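Local coordinates for shikimate kinase (Aquifex aeolicus, PDB 2PT5), which probably transfers a phosphate from ATP to the 3-hydroxyl group of shikimate, the fifth of seven steps on the route to chorismate, at residues R2-G7 with N88-R93; G94-I99 with K139-V144; D100-V105 with K145-P150. One frame throughout, in Å; residues are numbered along the deposited sequence.

Contact 1 of 3, residues R2-G7 with N88-R93; sequences RIYLIG and NFMKSR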
loop_
_atom_site.group_PDB
_atom_site.type_symbol
_atom_site.label_atom_id
_atom_site.label_comp_id
_atom_site.label_asym_id
_atom_site.label_seq_id
_atom_site.Cartn_x
_atom_site.Cartn_y
_atom_site.Cartn_z
ATOM N N ARG A 2 -4.727 -10.869 9.573
ATOM C CA ARG A 2 -3.802 -9.909 8.987
ATOM C C ARG A 2 -4.432 -9.368 7.716
ATOM O O ARG A 2 -4.848 -10.135 6.850
ATOM C CB ARG A 2 -2.465 -10.581 8.656
ATOM C CG ARG A 2 -1.833 -11.302 9.835
ATOM C CD ARG A 2 -0.418 -11.731 9.519
ATOM N NE ARG A 2 0.172 -12.507 10.607
ATOM C CZ ARG A 2 0.002 -13.813 10.777
ATOM N NH1 ARG A 2 -0.744 -14.511 9.929
ATOM N NH2 ARG A 2 0.584 -14.422 11.797
ATOM N N ILE A 3 -4.501 -8.047 7.608
ATOM C CA ILE A 3 -5.093 -7.412 6.437
ATOM C C ILE A 3 -4.087 -6.479 5.774
ATOM O O ILE A 3 -3.598 -5.529 6.391
ATOM C CB ILE A 3 -6.337 -6.606 6.829
ATOM C CG1 ILE A 3 -7.385 -7.539 7.446
ATOM C CG2 ILE A 3 -6.898 -5.888 5.610
ATOM C CD1 ILE A 3 -8.511 -6.791 8.142
ATOM N N TYR A 4 -3.783 -6.740 4.511
ATOM C CA TYR A 4 -2.824 -5.902 3.806
ATOM C C TYR A 4 -3.487 -4.981 2.803
ATOM O O TYR A 4 -4.320 -5.416 2.008
ATOM C CB TYR A 4 -1.789 -6.771 3.090
ATOM C CG TYR A 4 -1.048 -7.715 4.008
ATOM C CD1 TYR A 4 -1.518 -9.007 4.239
ATOM C CD2 TYR A 4 0.124 -7.312 4.652
ATOM C CE1 TYR A 4 -0.833 -9.882 5.095
ATOM C CE2 TYR A 4 0.815 -8.176 5.510
ATOM C CZ TYR A 4 0.332 -9.463 5.725
ATOM O OH TYR A 4 1.015 -10.327 6.567
ATOM N N LEU A 5 -3.114 -3.705 2.836
ATOM C CA LEU A 5 -3.674 -2.738 1.899
ATOM C C LEU A 5 -2.613 -2.414 0.857
ATOM O O LEU A 5 -1.490 -2.074 1.199
ATOM C CB LEU A 5 -4.099 -1.459 2.625
ATOM C CG LEU A 5 -5.115 -1.601 3.764
ATOM C CD1 LEU A 5 -5.508 -0.212 4.242
ATOM C CD2 LEU A 5 -6.339 -2.382 3.303
ATOM N N ILE A 6 -2.971 -2.528 -0.418
ATOM C CA ILE A 6 -2.023 -2.251 -1.485
ATOM C C ILE A 6 -2.636 -1.310 -2.508
ATOM O O ILE A 6 -3.858 -1.196 -2.609
ATOM C CB ILE A 6 -1.571 -3.565 -2.180
ATOM C CG1 ILE A 6 -2.712 -4.149 -3.019
ATOM C CG2 ILE A 6 -1.162 -4.584 -1.132
ATOM C CD1 ILE A 6 -2.383 -5.503 -3.655
ATOM N N GLY A 7 -1.780 -0.628 -3.259
ATOM C CA GLY A 7 -2.254 0.300 -4.268
ATOM C C GLY A 7 -1.302 1.474 -4.370
ATOM O O GLY A 7 -0.265 1.501 -3.693
ATOM N N ASN A 88 2.870 -12.389 -2.647
ATOM C CA ASN A 88 2.592 -13.795 -2.373
ATOM C C ASN A 88 2.823 -14.089 -0.899
ATOM O O ASN A 88 2.121 -14.908 -0.306
ATOM C CB ASN A 88 3.457 -14.700 -3.247
ATOM C CG ASN A 88 2.910 -14.827 -4.650
ATOM O OD1 ASN A 88 1.729 -15.131 -4.838
ATOM N ND2 ASN A 88 3.759 -14.599 -5.646
ATOM N N PHE A 89 3.801 -13.412 -0.304
ATOM C CA PHE A 89 4.059 -13.582 1.121
ATOM C C PHE A 89 2.800 -13.112 1.861
ATOM O O PHE A 89 2.292 -13.795 2.746
ATOM C CB PHE A 89 5.251 -12.731 1.561
ATOM C CG PHE A 89 5.459 -12.702 3.056
ATOM C CD1 PHE A 89 6.260 -13.653 3.683
ATOM C CD2 PHE A 89 4.843 -11.729 3.837
ATOM C CE1 PHE A 89 6.446 -13.634 5.066
ATOM C CE2 PHE A 89 5.023 -11.701 5.225
ATOM C CZ PHE A 89 5.826 -12.656 5.838
HETATM N N MSE A 90 2.289 -11.943 1.480
HETATM C CA MSE A 90 1.104 -11.387 2.126
HETATM C C MSE A 90 -0.096 -12.328 2.114
HETATM O O MSE A 90 -0.781 -12.469 3.123
HETATM C CB MSE A 90 0.728 -10.054 1.479
HETATM C CG MSE A 90 1.621 -8.889 1.912
HETATM SE SE MSE A 90 1.144 -7.257 0.998
HETATM C CE MSE A 90 2.810 -6.913 0.045
ATOM N N LYS A 91 -0.346 -12.967 0.973
ATOM C CA LYS A 91 -1.460 -13.893 0.844
ATOM C C LYS A 91 -1.315 -15.111 1.759
ATOM O O LYS A 91 -2.314 -15.690 2.194
ATOM C CB LYS A 91 -1.602 -14.347 -0.609
ATOM C CG LYS A 91 -1.923 -13.218 -1.574
ATOM C CD LYS A 91 -2.222 -13.739 -2.968
ATOM C CE LYS A 91 -2.705 -12.624 -3.883
ATOM N NZ LYS A 91 -3.132 -13.154 -5.198
ATOM N N SER A 92 -0.079 -15.495 2.058
ATOM C CA SER A 92 0.150 -16.645 2.926
ATOM C C SER A 92 -0.013 -16.285 4.398
ATOM O O SER A 92 0.095 -17.149 5.266
ATOM C CB SER A 92 1.552 -17.219 2.706
ATOM O OG SER A 92 2.559 -16.316 3.135
ATOM N N ARG A 93 -0.266 -15.010 4.672
ATOM C CA ARG A 93 -0.438 -14.548 6.041
ATOM C C ARG A 93 -1.841 -13.985 6.276
ATOM O O ARG A 93 -2.351 -14.028 7.396
ATOM C CB ARG A 93 0.624 -13.492 6.375
ATOM C CG ARG A 93 2.053 -14.018 6.306
ATOM C CD ARG A 93 2.252 -15.137 7.323
ATOM N NE ARG A 93 3.292 -16.085 6.925
ATOM C CZ ARG A 93 4.542 -16.071 7.376
ATOM N NH1 ARG A 93 5.403 -16.978 6.950
ATOM N NH2 ARG A 93 4.928 -15.165 8.263
#

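Contact 2 of 3, residues G94-I99 with K139-V144; sequences GTTVFI and KADIKV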
loop_
_atom_site.group_PDB
_atom_site.type_symbol
_atom_site.label_atom_id
_atom_site.label_comp_id
_atom_site.label_asym_id
_atom_site.label_seq_id
_atom_site.Cartn_x
_atom_site.Cartn_y
_atom_site.Cartn_z
ATOM N N GLY A 94 -2.471 -13.468 5.223
ATOM C CA GLY A 94 -3.803 -12.923 5.386
ATOM C C GLY A 94 -4.519 -12.495 4.117
ATOM O O GLY A 94 -4.307 -13.055 3.038
ATOM N N THR A 95 -5.380 -11.491 4.258
ATOM C CA THR A 95 -6.158 -10.971 3.143
ATOM C C THR A 95 -5.526 -9.698 2.592
ATOM O O THR A 95 -5.217 -8.764 3.344
ATOM C CB THR A 95 -7.604 -10.663 3.584
ATOM O OG1 THR A 95 -8.188 -11.849 4.131
ATOM C CG2 THR A 95 -8.448 -10.185 2.403
ATOM N N THR A 96 -5.326 -9.676 1.278
ATOM C CA THR A 96 -4.738 -8.533 0.603
ATOM C C THR A 96 -5.887 -7.755 -0.012
ATOM O O THR A 96 -6.795 -8.337 -0.604
ATOM C CB THR A 96 -3.720 -8.974 -0.480
ATOM O OG1 THR A 96 -4.306 -9.963 -1.337
ATOM C CG2 THR A 96 -2.478 -9.558 0.179
ATOM N N VAL A 97 -5.858 -6.439 0.167
ATOM C CA VAL A 97 -6.916 -5.565 -0.328
ATOM C C VAL A 97 -6.366 -4.467 -1.222
ATOM O O VAL A 97 -5.548 -3.648 -0.790
ATOM C CB VAL A 97 -7.679 -4.884 0.837
ATOM C CG1 VAL A 97 -8.857 -4.102 0.296
ATOM C CG2 VAL A 97 -8.144 -5.929 1.845
ATOM N N PHE A 98 -6.841 -4.439 -2.461
ATOM C CA PHE A 98 -6.396 -3.438 -3.416
ATOM C C PHE A 98 -7.395 -2.294 -3.472
ATOM O O PHE A 98 -8.550 -2.477 -3.852
ATOM C CB PHE A 98 -6.216 -4.079 -4.809
ATOM C CG PHE A 98 -5.947 -3.088 -5.928
ATOM C CD1 PHE A 98 -5.229 -1.913 -5.702
ATOM C CD2 PHE A 98 -6.389 -3.360 -7.227
ATOM C CE1 PHE A 98 -4.955 -1.026 -6.745
ATOM C CE2 PHE A 98 -6.119 -2.478 -8.284
ATOM C CZ PHE A 98 -5.401 -1.311 -8.044
ATOM N N ILE A 99 -6.947 -1.118 -3.055
ATOM C CA ILE A 99 -7.785 0.071 -3.092
ATOM C C ILE A 99 -7.447 0.705 -4.435
ATOM O O ILE A 99 -6.426 1.381 -4.597
ATOM C CB ILE A 99 -7.445 1.011 -1.935
ATOM C CG1 ILE A 99 -7.701 0.284 -0.610
ATOM C CG2 ILE A 99 -8.277 2.271 -2.035
ATOM C CD1 ILE A 99 -7.199 1.033 0.626
ATOM N N LYS A 139 -4.024 -8.480 -8.483
ATOM C CA LYS A 139 -3.937 -9.873 -8.062
ATOM C C LYS A 139 -4.385 -10.034 -6.609
ATOM O O LYS A 139 -4.340 -11.130 -6.053
ATOM C CB LYS A 139 -2.499 -10.379 -8.237
ATOM C CG LYS A 139 -2.035 -10.402 -9.693
ATOM C CD LYS A 139 -0.595 -10.867 -9.824
ATOM C CE LYS A 139 -0.218 -11.075 -11.287
ATOM N NZ LYS A 139 -1.072 -12.115 -11.928
ATOM N N ALA A 140 -4.840 -8.934 -6.015
ATOM C CA ALA A 140 -5.288 -8.911 -4.626
ATOM C C ALA A 140 -6.540 -9.749 -4.369
ATOM O O ALA A 140 -7.393 -9.893 -5.244
ATOM C CB ALA A 140 -5.544 -7.462 -4.199
ATOM N N ASP A 141 -6.651 -10.288 -3.160
ATOM C CA ASP A 141 -7.808 -11.087 -2.780
ATOM C C ASP A 141 -9.071 -10.248 -2.948
ATOM O O ASP A 141 -10.067 -10.701 -3.521
ATOM C CB ASP A 141 -7.694 -11.521 -1.317
ATOM C CG ASP A 141 -6.501 -12.415 -1.069
ATOM O OD1 ASP A 141 -5.697 -12.110 -0.162
ATOM O OD2 ASP A 141 -6.375 -13.433 -1.781
ATOM N N ILE A 142 -9.017 -9.017 -2.451
ATOM C CA ILE A 142 -10.162 -8.114 -2.525
ATOM C C ILE A 142 -9.795 -6.798 -3.205
ATOM O O ILE A 142 -8.724 -6.235 -2.964
ATOM C CB ILE A 142 -10.705 -7.798 -1.111
ATOM C CG1 ILE A 142 -10.957 -9.099 -0.342
ATOM C CG2 ILE A 142 -11.996 -7.003 -1.212
ATOM C CD1 ILE A 142 -11.327 -8.881 1.122
ATOM N N LYS A 143 -10.698 -6.311 -4.049
ATOM C CA LYS A 143 -10.490 -5.062 -4.774
ATOM C C LYS A 143 -11.681 -4.146 -4.531
ATOM O O LYS A 143 -12.812 -4.534 -4.766
ATOM C CB LYS A 143 -10.351 -5.343 -6.275
ATOM C CG LYS A 143 -10.297 -4.092 -7.150
ATOM C CD LYS A 143 -10.319 -4.447 -8.639
ATOM C CE LYS A 143 -10.196 -3.212 -9.521
ATOM N NZ LYS A 143 -11.312 -2.235 -9.334
ATOM N N VAL A 144 -11.424 -2.931 -4.058
ATOM C CA VAL A 144 -12.491 -1.974 -3.788
ATOM C C VAL A 144 -12.222 -0.636 -4.476
ATOM O O VAL A 144 -11.071 -0.288 -4.745
ATOM C CB VAL A 144 -12.648 -1.734 -2.263
ATOM C CG1 VAL A 144 -12.963 -3.047 -1.556
ATOM C CG2 VAL A 144 -11.375 -1.131 -1.700
#

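Contact 3 of 3, residues D100-V105 with K145-P150; sequences DIPFEV and KGEKPP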
loop_
_atom_site.group_PDB
_atom_site.type_symbol
_atom_site.label_atom_id
_atom_site.label_comp_id
_atom_site.label_asym_id
_atom_site.label_seq_id
_atom_site.Cartn_x
_atom_site.Cartn_y
_atom_site.Cartn_z
ATOM N N ASP A 100 -8.327 0.453 -5.395
ATOM C CA ASP A 100 -8.171 0.884 -6.780
ATOM C C ASP A 100 -8.684 2.271 -7.159
ATOM O O ASP A 100 -9.838 2.597 -6.912
ATOM C CB ASP A 100 -8.866 -0.152 -7.669
ATOM C CG ASP A 100 -8.529 0.005 -9.137
ATOM O OD1 ASP A 100 -9.364 -0.402 -9.968
ATOM O OD2 ASP A 100 -7.432 0.508 -9.457
ATOM N N ILE A 101 -7.814 3.077 -7.763
ATOM C CA ILE A 101 -8.189 4.398 -8.262
ATOM C C ILE A 101 -7.792 4.432 -9.741
ATOM O O ILE A 101 -6.745 3.895 -10.126
ATOM C CB ILE A 101 -7.456 5.557 -7.540
ATOM C CG1 ILE A 101 -5.951 5.301 -7.530
ATOM C CG2 ILE A 101 -8.020 5.739 -6.134
ATOM C CD1 ILE A 101 -5.141 6.457 -6.959
ATOM N N PRO A 102 -8.629 5.049 -10.591
ATOM C CA PRO A 102 -8.377 5.159 -12.032
ATOM C C PRO A 102 -7.208 6.092 -12.351
ATOM O O PRO A 102 -6.824 6.922 -11.523
ATOM C CB PRO A 102 -9.707 5.679 -12.573
ATOM C CG PRO A 102 -10.220 6.518 -11.432
ATOM C CD PRO A 102 -9.924 5.652 -10.232
ATOM N N PHE A 103 -6.648 5.961 -13.550
ATOM C CA PHE A 103 -5.498 6.779 -13.939
ATOM C C PHE A 103 -5.707 8.277 -13.749
ATOM O O PHE A 103 -4.806 8.959 -13.279
ATOM C CB PHE A 103 -5.104 6.499 -15.399
ATOM C CG PHE A 103 -3.761 7.084 -15.806
ATOM C CD1 PHE A 103 -2.602 6.789 -15.083
ATOM C CD2 PHE A 103 -3.644 7.869 -16.956
ATOM C CE1 PHE A 103 -1.343 7.263 -15.500
ATOM C CE2 PHE A 103 -2.390 8.346 -17.381
ATOM C CZ PHE A 103 -1.240 8.040 -16.651
ATOM N N GLU A 104 -6.884 8.795 -14.099
ATOM C CA GLU A 104 -7.125 10.230 -13.955
ATOM C C GLU A 104 -7.046 10.695 -12.495
ATOM O O GLU A 104 -6.587 11.804 -12.222
ATOM C CB GLU A 104 -8.479 10.641 -14.577
ATOM C CG GLU A 104 -9.707 10.110 -13.851
ATOM C CD GLU A 104 -10.206 8.797 -14.412
ATOM O OE1 GLU A 104 -9.435 8.102 -15.116
ATOM O OE2 GLU A 104 -11.372 8.453 -14.133
ATOM N N VAL A 105 -7.483 9.856 -11.559
ATOM C CA VAL A 105 -7.435 10.210 -10.140
ATOM C C VAL A 105 -5.986 10.175 -9.659
ATOM O O VAL A 105 -5.529 11.059 -8.932
ATOM C CB VAL A 105 -8.268 9.235 -9.289
ATOM C CG1 VAL A 105 -8.009 9.482 -7.807
ATOM C CG2 VAL A 105 -9.753 9.415 -9.601
ATOM N N LYS A 145 -13.293 0.105 -4.747
ATOM C CA LYS A 145 -13.225 1.409 -5.401
ATOM C C LYS A 145 -12.666 2.443 -4.421
ATOM O O LYS A 145 -13.319 2.782 -3.438
ATOM C CB LYS A 145 -14.629 1.830 -5.835
ATOM C CG LYS A 145 -14.689 2.697 -7.077
ATOM C CD LYS A 145 -14.932 1.846 -8.316
ATOM C CE LYS A 145 -15.270 2.714 -9.523
ATOM N NZ LYS A 145 -16.482 3.551 -9.284
ATOM N N GLY A 146 -11.467 2.946 -4.696
ATOM C CA GLY A 146 -10.850 3.912 -3.803
ATOM C C GLY A 146 -11.040 5.367 -4.179
ATOM O O GLY A 146 -10.400 6.255 -3.611
ATOM N N GLU A 147 -11.910 5.614 -5.151
ATOM C CA GLU A 147 -12.185 6.972 -5.585
ATOM C C GLU A 147 -13.115 7.618 -4.566
ATOM O O GLU A 147 -13.133 8.836 -4.411
ATOM C CB GLU A 147 -12.827 6.966 -6.984
ATOM C CG GLU A 147 -13.392 8.319 -7.413
ATOM C CD GLU A 147 -13.463 8.486 -8.921
ATOM O OE1 GLU A 147 -13.656 7.474 -9.631
ATOM O OE2 GLU A 147 -13.338 9.636 -9.393
ATOM N N LYS A 148 -13.859 6.780 -3.853
ATOM C CA LYS A 148 -14.808 7.230 -2.838
ATOM C C LYS A 148 -14.148 7.707 -1.541
ATOM O O LYS A 148 -12.971 7.444 -1.291
ATOM C CB LYS A 148 -15.788 6.090 -2.544
ATOM C CG LYS A 148 -16.596 5.698 -3.773
ATOM C CD LYS A 148 -17.232 4.325 -3.658
ATOM C CE LYS A 148 -17.930 3.953 -4.960
ATOM N NZ LYS A 148 -18.460 2.561 -4.954
ATOM N N PRO A 149 -14.901 8.438 -0.704
ATOM C CA PRO A 149 -14.352 8.933 0.564
ATOM C C PRO A 149 -13.873 7.743 1.404
ATOM O O PRO A 149 -14.427 6.644 1.324
ATOM C CB PRO A 149 -15.547 9.651 1.198
ATOM C CG PRO A 149 -16.305 10.140 0.006
ATOM C CD PRO A 149 -16.276 8.925 -0.898
ATOM N N PRO A 150 -12.836 7.951 2.218
ATOM C CA PRO A 150 -12.280 6.889 3.063
ATOM C C PRO A 150 -13.297 6.044 3.838
ATOM O O PRO A 150 -13.186 4.818 3.871
ATOM C CB PRO A 150 -11.332 7.651 3.979
ATOM C CG PRO A 150 -10.837 8.747 3.077
ATOM C CD PRO A 150 -12.120 9.219 2.429
#

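Contact 1 of 3, residues R2-G7 with N88-R93
A strand-on-helix contact packs the central strand 2-6 of the parallel sheet against the last turn of helix 84-91 and the turn that leaves it. Tyr-4 and Met-90, a selenomethionine, carry its apolar part. CG of Met-90 sits over one face of the Tyr-4 ring, 3.6 Å from its centroid and 15° off the normal, a CH-pi contact. The next atom, SE, lies obliquely at 4.4 Å from the same centroid, a Met-aromatic contact; SE also reaches CG2 of Ile-6 at 4.1 Å. CB of Arg-93 meets the other end of the tyrosine, near the ring plane, 3.2 Å from OH, while the polar partner of that hydroxyl is OG of Ser-67. The one hydrogen bond between the segments runs from Arg-2 NH1 to the carbonyl O of Arg-93, at 3.0 Å. That oxygen lies in the guanidinium plane and receives the N-H on a lone pair, a geometry that helps fix the rotation of the guanidinium. CD of Arg-93 rests over one face of the same group, and NE of Arg-2 is bonded to Lys-69 O. Helix 52-66 completes the layer, Leu-63 touching both Tyr-4 and Met-90, while strand 95-100 runs alongside strand 2-6 and helix 13-24 packs on Ile-3 on the opposite side of the sheet.

Contact 2 of 3, residues G94-I99 with K139-V144
Thr-96 and Asp-141 lock together where strands 95-100 and 142-145 begin to pair, at one edge of the five-stranded parallel sheet, order 2-3-1-4-5, of this P-loop kinase fold. OD1 of Asp-141 takes the backbone N-H of Thr-96 on its anti lone pair at 2.9 Å, nearly straight at 167°, and a weak bond from the Thr-96 hydroxyl. In return Thr-96 OG1 accepts the N-H of Asp-141 at 3.0 Å; chi1 of 50° puts OG1 between backbone N and carbonyl carbon, within reach of both partners. An alanine here would probably leave Asp-141 N without its side-chain acceptor and the carboxylate gripped from this strand by one backbone N-H. Further along, the parallel ladder satisfies the main chain: Ile-142 N bonds to Thr-96 O, Phe-98 N to Ile-142 O at 2.7 Å, and Val-144 N to Phe-98 O at 2.9 Å. Lys-143 lies alongside Phe-98, its NZ salt-bridged to Asp-100. CB of Ala-140 abuts CB of Phe-98 at 3.5 Å. Val-97, Ile-99, Ile-142 and Val-144 share the other face, where helix 150-162 covers the last two. Beside them, Thr-95 CG2 presses on Ile-142 CD1 at 3.4 Å, tighter than usual van der Waals contact.

Contact 3 of 3, residues D100-V105 with K145-P150
The carboxylate of Glu-147 turns one face to Pro-102 and Val-105: CG2 of Val-105 stands directly above OE2 at 3.6 Å, and CG of Pro-102 approaches OE1 on that same face at 4.0 Å. Both are carbon contacts over the plane, not hydrogen bonds. Glu-147 gets there with CG anti to the backbone N (chi1 169°) and an extended chain, which crosses the proline at about a right angle. OE2 of Glu-104 is 5.1 Å from OE1 of Glu-147, so the two like charges would probably repel each other weakly. A second flat group, the backbone carbonyl of Asp-100, accepts the N-H of Gly-146 on its O at 2.8 Å from above the carbonyl plane, 36° out of it. With this bond the parallel pairing of strands 95-100 and 142-145 ends, at the C-terminal edge of the sheet in this P-loop kinase fold. Beyond it the two segments part, one into helix 103-109 with Pro-102 at the N-cap, the other toward helix 150-162. Room is short here: a CB on Gly-146 would come 3.4 Å from Asp-100 O and 3.5 Å from Ile-101 CG2. OD1 of Asp-100 forms salt bridges with Lys-143 and Arg-134. Ile-101 lays its CG2 3.5 Å from Gly-146 O and also touches Ser-11 and Cys-10, predicted ATP-binding residues, the latter disulfide-bonded to Cys-110.

From the N terminus, contact 1 closes first: strand 2-6 meets the end of helix 84-91 after a long excursion through helix 13-24, strands 28-30 and 72-75, the helices between them and helix 78-81. Contact 2 opens directly afterwards, in series with it, as the chain enters strand 95-100, which bonds back to strand 2-6 through Tyr-4 O and Val-97 N. Contacts 2 and 3 cross, their segments alternating: 94-99 and 100-105 run on consecutively, then helix 127-137 intervenes before 139-144 and 145-150 return beside them. Together these two zip strand 142-145 and the loop after it onto its neighbour, joined by Val-144 O with Asp-100 N.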